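Pectate lyase (PDB 5AMV) cleaves polygalacturonate, the backbone of pectin, by calcium-dependent beta-elimination, releasing oligosaccharides with unsaturated, 4-deoxy ends. Local coordinates at residues Y17-S25 and K148-N156; M64-L73 and N116-D124. All blocks are in the same frame, centred on the assembly; numbering follows the deposited sequence. Where two conformers were deposited one is given.

Contact 1: residues Y17-S25 and K148-N156; sequences YSTGTTGGS and KSDNVIIRN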
loop_
_atom_site.group_PDB
_atom_site.type_symbol
_atom_site.label_atom_id
_atom_site.label_comp_id
_atom_site.label_asym_id
_atom_site.label_seq_id
_atom_site.Cartn_x
_atom_site.Cartn_y
_atom_site.Cartn_z
ATOM N N TYR A 17 4.914 19.340 -3.752
ATOM C CA TYR A 17 4.292 20.267 -4.709
ATOM C C TYR A 17 3.347 21.268 -4.030
ATOM O O TYR A 17 2.722 20.959 -3.011
ATOM C CB TYR A 17 3.542 19.494 -5.812
ATOM C CG TYR A 17 3.115 20.404 -6.951
ATOM C CD1 TYR A 17 4.028 20.781 -7.939
ATOM C CD2 TYR A 17 1.804 20.882 -7.018
ATOM C CE1 TYR A 17 3.634 21.630 -8.986
ATOM C CE2 TYR A 17 1.390 21.716 -8.053
ATOM C CZ TYR A 17 2.317 22.091 -9.018
ATOM O OH TYR A 17 1.881 22.917 -10.040
ATOM N N SER A 18 3.252 22.469 -4.600
ATOM C CA SER A 18 2.374 23.546 -4.087
ATOM C C SER A 18 2.514 23.799 -2.583
ATOM O O SER A 18 3.575 24.208 -2.139
ATOM C CB SER A 18 0.910 23.396 -4.548
ATOM O OG SER A 18 0.269 22.219 -4.052
ATOM N N THR A 19 1.444 23.573 -1.815
ATOM C CA THR A 19 1.427 23.863 -0.371
ATOM C C THR A 19 2.255 22.846 0.405
ATOM O O THR A 19 2.468 23.014 1.611
ATOM C CB THR A 19 -0.024 23.895 0.180
ATOM O OG1 THR A 19 -0.736 22.727 -0.242
ATOM C CG2 THR A 19 -0.778 25.105 -0.370
ATOM N N GLY A 20 2.703 21.791 -0.285
ATOM C CA GLY A 20 3.591 20.778 0.295
ATOM C C GLY A 20 2.985 19.976 1.441
ATOM O O GLY A 20 1.762 20.000 1.668
ATOM N N THR A 21 3.835 19.235 2.159
ATOM C CA THR A 21 3.319 18.341 3.194
ATOM C C THR A 21 3.910 18.656 4.564
ATOM O O THR A 21 5.063 18.341 4.858
ATOM C CB THR A 21 3.520 16.861 2.799
ATOM O OG1 THR A 21 2.846 16.652 1.544
ATOM C CG2 THR A 21 2.905 15.973 3.846
ATOM N N THR A 22 3.095 19.315 5.396
ATOM C CA THR A 22 3.550 19.709 6.713
ATOM C C THR A 22 2.783 18.973 7.819
ATOM O O THR A 22 3.113 19.140 9.020
ATOM C CB THR A 22 3.345 21.254 6.899
ATOM O OG1 THR A 22 1.980 21.582 6.606
ATOM C CG2 THR A 22 4.316 22.077 5.940
ATOM N N GLY A 23 1.754 18.194 7.431
ATOM C CA GLY A 23 0.967 17.403 8.389
ATOM C C GLY A 23 0.506 18.254 9.566
ATOM O O GLY A 23 0.010 19.383 9.364
ATOM N N GLY A 24 0.707 17.747 10.785
ATOM C CA GLY A 24 0.275 18.443 12.011
ATOM C C GLY A 24 1.365 19.229 12.727
ATOM O O GLY A 24 1.250 19.514 13.935
ATOM N N SER A 25 2.419 19.603 11.998
ATOM C CA SER A 25 3.588 20.250 12.594
ATOM C C SER A 25 3.265 21.544 13.342
ATOM O O SER A 25 3.963 21.901 14.279
ATOM C CB SER A 25 4.682 20.499 11.553
ATOM O OG SER A 25 4.183 21.277 10.492
ATOM N N LYS A 148 -8.375 10.429 2.922
ATOM C CA LYS A 148 -9.144 11.115 1.870
ATOM C C LYS A 148 -8.856 12.604 1.895
ATOM O O LYS A 148 -9.299 13.343 1.015
ATOM C CB LYS A 148 -10.670 10.923 2.093
ATOM C CG LYS A 148 -11.062 9.472 2.286
ATOM C CD LYS A 148 -12.613 9.249 2.333
ATOM C CE LYS A 148 -13.231 9.859 3.585
ATOM N NZ LYS A 148 -14.744 9.761 3.571
ATOM N N SER A 149 -8.092 13.021 2.890
ATOM C CA SER A 149 -7.881 14.424 3.205
ATOM C C SER A 149 -6.546 14.934 2.647
ATOM O O SER A 149 -5.773 14.192 2.005
ATOM C CB SER A 149 -7.873 14.542 4.727
ATOM O OG SER A 149 -6.829 13.725 5.253
ATOM N N ASP A 150 -6.262 16.208 2.910
ATOM C CA ASP A 150 -5.002 16.825 2.520
ATOM C C ASP A 150 -4.058 16.983 3.687
ATOM O O ASP A 150 -4.473 17.318 4.796
ATOM C CB ASP A 150 -5.265 18.214 1.907
ATOM C CG ASP A 150 -3.998 18.874 1.322
ATOM O OD1 ASP A 150 -3.665 18.537 0.163
ATOM O OD2 ASP A 150 -3.353 19.748 1.960
ATOM N N ASN A 151 -2.773 16.781 3.410
ATOM C CA ASN A 151 -1.684 17.226 4.280
ATOM C C ASN A 151 -1.503 16.293 5.475
ATOM O O ASN A 151 -1.838 16.608 6.623
ATOM C CB ASN A 151 -1.873 18.682 4.742
ATOM C CG ASN A 151 -0.620 19.243 5.376
ATOM O OD1 ASN A 151 0.493 18.857 5.006
ATOM N ND2 ASN A 151 -0.786 20.174 6.315
ATOM N N VAL A 152 -0.943 15.123 5.180
ATOM C CA VAL A 152 -0.856 14.063 6.175
ATOM C C VAL A 152 0.503 13.411 6.127
ATOM O O VAL A 152 1.007 13.082 5.034
ATOM C CB VAL A 152 -1.997 12.982 5.983
ATOM C CG1 VAL A 152 -1.775 11.779 6.916
ATOM C CG2 VAL A 152 -3.409 13.591 6.229
ATOM N N ILE A 153 1.072 13.179 7.313
ATOM C CA ILE A 153 2.386 12.550 7.436
ATOM C C ILE A 153 2.240 11.279 8.284
ATOM O O ILE A 153 1.679 11.348 9.355
ATOM C CB ILE A 153 3.400 13.525 8.081
ATOM C CG1 ILE A 153 3.643 14.725 7.147
ATOM C CG2 ILE A 153 4.699 12.815 8.418
ATOM C CD1 ILE A 153 4.485 15.826 7.804
ATOM N N ILE A 154 2.775 10.155 7.793
ATOM C CA ILE A 154 2.781 8.887 8.538
ATOM C C ILE A 154 4.225 8.357 8.528
ATOM O O ILE A 154 4.762 8.100 7.448
ATOM C CB ILE A 154 1.876 7.820 7.849
ATOM C CG1 ILE A 154 0.452 8.370 7.551
ATOM C CG2 ILE A 154 1.883 6.515 8.676
ATOM C CD1 ILE A 154 -0.369 8.726 8.770
ATOM N N ARG A 155 4.843 8.178 9.704
ATOM C CA ARG A 155 6.242 7.768 9.799
ATOM C C ARG A 155 6.521 6.810 10.957
ATOM O O ARG A 155 5.910 6.921 12.020
ATOM C CB ARG A 155 7.206 8.975 9.949
ATOM C CG ARG A 155 6.998 10.054 8.850
ATOM C CD ARG A 155 7.890 11.298 9.029
ATOM N NE ARG A 155 9.294 10.972 8.769
ATOM C CZ ARG A 155 10.306 11.784 9.061
ATOM N NH1 ARG A 155 10.092 12.947 9.666
ATOM N NH2 ARG A 155 11.547 11.408 8.782
ATOM N N ASN A 156 7.514 5.961 10.750
ATOM C CA ASN A 156 8.162 5.187 11.815
ATOM C C ASN A 156 7.216 4.215 12.524
ATOM O O ASN A 156 7.311 4.012 13.750
ATOM C CB ASN A 156 8.821 6.117 12.850
ATOM C CG ASN A 156 9.814 5.378 13.711
ATOM O OD1 ASN A 156 10.619 4.597 13.200
ATOM N ND2 ASN A 156 9.811 5.674 15.019
HETATM O O HOH W 1 -0.849 20.929 1.729
#
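N151 meets T22 and G23 at a corner of the right-handed parallel beta-helix of polysaccharide lyase family 1, and the corner shows how one asparagine amide can tie an N-terminal loop to a coil. Just before the corner, D150 reaches the loop through a water that lies 2.8 Å from D150 OD2 and also sits beside T19 OG1 and G20 O. At N151 the chain turns, and CG stands anti to the backbone N (chi1 -167°), which carries the amide out to the loop. N151 OD1 takes two backbone N-H groups: T22 N, at 2.7 Å, comes in the carbonyl plane on a lone pair, whereas G23 N, at 2.8 Å, arrives from above that plane. N151 ND2 donates to T22 OG1 at 3.1 Å and also to N128 OD1, a hydrogen bond from coil to coil, consistent with the asparagine ladder known from pectate lyases. The backbone joins in, G23 CA making a nearly straight C-H...O contact with N151 O. V152 turns its side chain away, and its carbonyl oxygen merely touches the T21 methyl; T21 OG1 is hydrogen-bonded to G15 O. I153 points toward the loop: its CG1 slides past T21 CG2 at 3.6 Å, and its CD1 lies 3.6 Å from G23 N, where a beta-carbon on G23 would clash with that methyl.

Contact 2: residues M64-L73 and N116-D124; sequences MNVDDNLKPL and NQKARVMVD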
loop_
_atom_site.group_PDB
_atom_site.type_symbol
_atom_site.label_atom_id
_atom_site.label_comp_id
_atom_site.label_asym_id
_atom_site.label_seq_id
_atom_site.Cartn_x
_atom_site.Cartn_y
_atom_site.Cartn_z
ATOM N N MET A 64 -6.127 -3.241 16.131
ATOM C CA MET A 64 -7.385 -2.627 15.714
ATOM C C MET A 64 -8.569 -3.575 15.753
ATOM O O MET A 64 -9.716 -3.128 15.710
ATOM C CB MET A 64 -7.229 -1.984 14.328
ATOM C CG MET A 64 -6.225 -0.803 14.350
ATOM S SD MET A 64 -6.802 0.589 15.360
ATOM C CE MET A 64 -8.131 1.258 14.335
ATOM N N ASN A 65 -8.295 -4.880 15.801
ATOM C CA ASN A 65 -9.415 -5.866 15.929
ATOM C C ASN A 65 -9.764 -6.048 17.407
ATOM O O ASN A 65 -9.569 -7.113 17.978
ATOM C CB ASN A 65 -9.003 -7.182 15.295
ATOM C CG ASN A 65 -9.133 -7.130 13.772
ATOM O OD1 ASN A 65 -10.250 -7.069 13.251
ATOM N ND2 ASN A 65 -7.993 -7.183 13.054
ATOM N N VAL A 66 -10.298 -4.985 18.000
ATOM C CA VAL A 66 -10.683 -5.000 19.434
ATOM C C VAL A 66 -11.974 -4.255 19.627
ATOM O O VAL A 66 -12.355 -3.370 18.806
ATOM C CB VAL A 66 -9.584 -4.419 20.354
ATOM C CG1 VAL A 66 -8.298 -5.271 20.312
ATOM C CG2 VAL A 66 -9.263 -3.006 19.993
ATOM N N ASP A 67 -12.665 -4.596 20.714
ATOM C CA ASP A 67 -13.919 -3.915 21.004
ATOM C C ASP A 67 -13.727 -2.639 21.858
ATOM O O ASP A 67 -12.604 -2.156 22.054
ATOM C CB ASP A 67 -14.925 -4.921 21.594
ATOM C CG ASP A 67 -14.550 -5.404 22.999
ATOM O OD1 ASP A 67 -13.727 -4.779 23.707
ATOM O OD2 ASP A 67 -15.092 -6.471 23.393
ATOM N N ASP A 68 -14.828 -2.059 22.302
ATOM C CA ASP A 68 -14.739 -0.801 23.057
ATOM C C ASP A 68 -14.022 -0.963 24.379
ATOM O O ASP A 68 -13.569 0.012 24.959
ATOM C CB ASP A 68 -16.142 -0.187 23.251
ATOM C CG ASP A 68 -16.670 0.431 21.981
ATOM O OD1 ASP A 68 -15.958 0.412 20.947
ATOM O OD2 ASP A 68 -17.797 0.961 22.028
ATOM N N ASN A 69 -13.909 -2.197 24.862
ATOM C CA ASN A 69 -13.145 -2.467 26.071
ATOM C C ASN A 69 -11.758 -3.016 25.783
ATOM O O ASN A 69 -11.114 -3.602 26.663
ATOM C CB ASN A 69 -13.931 -3.477 26.928
ATOM C CG ASN A 69 -15.285 -2.930 27.360
ATOM O OD1 ASN A 69 -16.321 -3.604 27.258
ATOM N ND2 ASN A 69 -15.287 -1.689 27.809
ATOM N N LEU A 70 -11.319 -2.891 24.518
ATOM C CA LEU A 70 -10.003 -3.357 24.077
ATOM C C LEU A 70 -9.836 -4.876 24.112
ATOM O O LEU A 70 -8.724 -5.358 24.111
ATOM C CB LEU A 70 -8.860 -2.658 24.846
ATOM C CG LEU A 70 -8.963 -1.120 24.864
ATOM C CD1 LEU A 70 -7.786 -0.603 25.644
ATOM C CD2 LEU A 70 -8.911 -0.649 23.410
ATOM N N LYS A 71 -10.946 -5.610 24.118
ATOM C CA LYS A 71 -10.935 -7.075 24.081
ATOM C C LYS A 71 -10.818 -7.537 22.632
ATOM O O LYS A 71 -11.552 -7.035 21.800
ATOM C CB LYS A 71 -12.256 -7.623 24.658
ATOM C CG LYS A 71 -12.494 -7.331 26.134
ATOM C CD LYS A 71 -11.465 -8.052 26.995
ATOM C CE LYS A 71 -11.889 -9.486 27.293
ATOM N NZ LYS A 71 -10.857 -10.232 28.081
ATOM N N PRO A 72 -9.937 -8.520 22.344
ATOM C CA PRO A 72 -9.843 -9.046 20.972
ATOM C C PRO A 72 -11.167 -9.500 20.361
ATOM O O PRO A 72 -12.056 -10.050 21.044
ATOM C CB PRO A 72 -8.946 -10.270 21.116
ATOM C CG PRO A 72 -8.188 -10.052 22.408
ATOM C CD PRO A 72 -8.902 -9.083 23.245
ATOM N N LEU A 73 -11.297 -9.247 19.049
ATOM C CA LEU A 73 -12.443 -9.693 18.258
ATOM C C LEU A 73 -11.861 -10.581 17.175
ATOM O O LEU A 73 -10.884 -10.178 16.493
ATOM C CB LEU A 73 -13.122 -8.498 17.558
ATOM C CG LEU A 73 -13.740 -7.508 18.545
ATOM C CD1 LEU A 73 -14.170 -6.251 17.862
ATOM C CD2 LEU A 73 -14.976 -8.106 19.279
ATOM N N ASN A 116 -19.093 -5.211 9.622
ATOM C CA ASN A 116 -18.838 -5.250 11.079
ATOM C C ASN A 116 -17.321 -5.129 11.363
ATOM O O ASN A 116 -16.896 -4.416 12.253
ATOM C CB ASN A 116 -19.345 -6.585 11.614
ATOM C CG ASN A 116 -20.866 -6.693 11.579
ATOM O OD1 ASN A 116 -21.574 -5.680 11.547
ATOM N ND2 ASN A 116 -21.372 -7.912 11.650
ATOM N N GLN A 117 -16.520 -5.859 10.591
ATOM C CA GLN A 117 -15.064 -5.760 10.788
ATOM C C GLN A 117 -14.514 -4.407 10.357
ATOM O O GLN A 117 -13.663 -3.837 11.047
ATOM C CB GLN A 117 -14.307 -6.886 10.088
ATOM C CG GLN A 117 -12.780 -6.769 10.308
ATOM C CD GLN A 117 -11.988 -7.984 9.806
ATOM O OE1 GLN A 117 -12.401 -8.684 8.873
ATOM N NE2 GLN A 117 -10.859 -8.244 10.459
ATOM N N LYS A 118 -14.960 -3.934 9.191
ATOM C CA LYS A 118 -14.531 -2.593 8.691
ATOM C C LYS A 118 -14.740 -1.489 9.742
ATOM O O LYS A 118 -13.909 -0.582 9.887
ATOM C CB LYS A 118 -15.280 -2.289 7.388
ATOM C CG LYS A 118 -14.969 -0.912 6.760
ATOM C CD LYS A 118 -15.840 -0.676 5.509
ATOM C CE LYS A 118 -15.559 0.696 4.912
ATOM N NZ LYS A 118 -16.445 1.747 5.527
ATOM N N ALA A 119 -15.856 -1.570 10.469
ATOM C CA ALA A 119 -16.163 -0.561 11.469
ATOM C C ALA A 119 -15.135 -0.522 12.578
ATOM O O ALA A 119 -14.963 0.536 13.194
ATOM C CB ALA A 119 -17.567 -0.761 12.028
ATOM N N ARG A 120 -14.428 -1.637 12.805
ATOM C CA ARG A 120 -13.350 -1.659 13.801
ATOM C C ARG A 120 -11.988 -1.322 13.202
ATOM O O ARG A 120 -11.196 -0.601 13.787
ATOM C CB ARG A 120 -13.266 -3.023 14.495
ATOM C CG ARG A 120 -14.597 -3.495 15.083
ATOM C CD ARG A 120 -15.233 -2.354 15.883
ATOM N NE ARG A 120 -14.527 -2.091 17.132
ATOM C CZ ARG A 120 -14.945 -1.211 18.038
ATOM N NH1 ARG A 120 -16.047 -0.518 17.813
ATOM N NH2 ARG A 120 -14.276 -1.036 19.170
ATOM N N VAL A 121 -11.704 -1.872 12.024
ATOM C CA VAL A 121 -10.311 -1.802 11.570
ATOM C C VAL A 121 -9.937 -0.611 10.707
ATOM O O VAL A 121 -8.745 -0.271 10.640
ATOM C CB VAL A 121 -9.896 -3.072 10.792
ATOM C CG1 VAL A 121 -10.063 -4.340 11.654
ATOM C CG2 VAL A 121 -10.651 -3.204 9.457
ATOM N N MET A 122 -10.924 0.003 10.046
ATOM C CA MET A 122 -10.650 1.119 9.163
ATOM C C MET A 122 -10.888 2.440 9.898
ATOM O O MET A 122 -11.924 2.622 10.490
ATOM C CB MET A 122 -11.501 1.027 7.897
ATOM C CG MET A 122 -10.887 1.813 6.738
ATOM S SD MET A 122 -11.804 1.547 5.220
ATOM C CE MET A 122 -11.668 -0.192 4.969
ATOM N N VAL A 123 -9.903 3.343 9.849
ATOM C CA VAL A 123 -10.091 4.703 10.408
ATOM C C VAL A 123 -9.637 5.732 9.390
ATOM O O VAL A 123 -8.618 5.501 8.679
ATOM C CB VAL A 123 -9.348 4.929 11.758
ATOM C CG1 VAL A 123 -10.055 4.138 12.850
ATOM C CG2 VAL A 123 -7.804 4.566 11.624
ATOM N N ASP A 124 -10.351 6.856 9.331
ATOM C CA ASP A 124 -9.980 7.964 8.444
ATOM C C ASP A 124 -9.040 8.912 9.134
ATOM O O ASP A 124 -9.236 9.297 10.303
ATOM C CB ASP A 124 -11.195 8.737 7.936
ATOM C CG ASP A 124 -12.125 7.883 7.036
ATOM O OD1 ASP A 124 -11.739 6.824 6.465
ATOM O OD2 ASP A 124 -13.297 8.272 6.898
HETATM O O HOH W 2 -17.296 1.757 19.103
#
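R120, in the last turn of helix 105-121 where it runs into the parallel beta-helix, ties down loop M64-L73 by gripping V66 O side-on with two nitrogens. The arginine chain bends at chi2 (-48°) and chi3 and so presents the guanidinium edge to V66 O. R120 NE reaches V66 O at 3.0 Å, and R120 NH2 shares that oxygen at the same length, V66 O lying close to the guanidinium plane. The same NH2 forms a salt bridge with D68 OD1 at 2.8 Å, entering on the anti side of a carboxylate turned 43° from the guanidinium. A water bridges the pair, donating to D68 OD1 and accepting from R120 NH1.

The loop is braced from within, since D67 OD1 receives the N-H groups of N69, in an Asx turn, and K71 from opposite faces of its plane. Deeper in, N65 sits at the centre of an inverse gamma turn and lays its amide across V121 CG1. Q117 NE2 donates to N65 OD1 at 3.1 Å, the two amides lying 54° apart, and Y78 OH bonds the same oxygen. An alanine at this place is likely to leave Q117 NE2 and the Y78 hydroxyl without their shared partner and to open a gap beside V121. M64 CE rests 3.8 Å from V123 CG1. Elsewhere, L73 CD1 lies across R120 CG at 3.9 Å. V123 belongs to strand 122-124, an edge strand of a four-stranded parallel sheet, so the contact fastens a surface loop where a helix runs into a parallel beta-helix.

How the contacts relate
Contacts 1 and 2 share one stretch of beta-helix: the chain leaves strand 122-124 of contact 2, later runs along the neighbouring strand 144-147, and then turns the corner of contact 1. Their centres are 26 Å apart, yet they touch where K148 CE packs 3.7 Å from D124 OD2, beside its long, weak ion pair with K148 NZ, which has a salt bridge with E48. Along the sequence, both segments of contact 2 fall between those of contact 1. Contact 2 lies nearer the calcium site: the side chain of V121 is about 10 Å from that of the calcium ligand D184 and about 12 Å from the ion. Contact 1 lies away from the metal and the bound glycan.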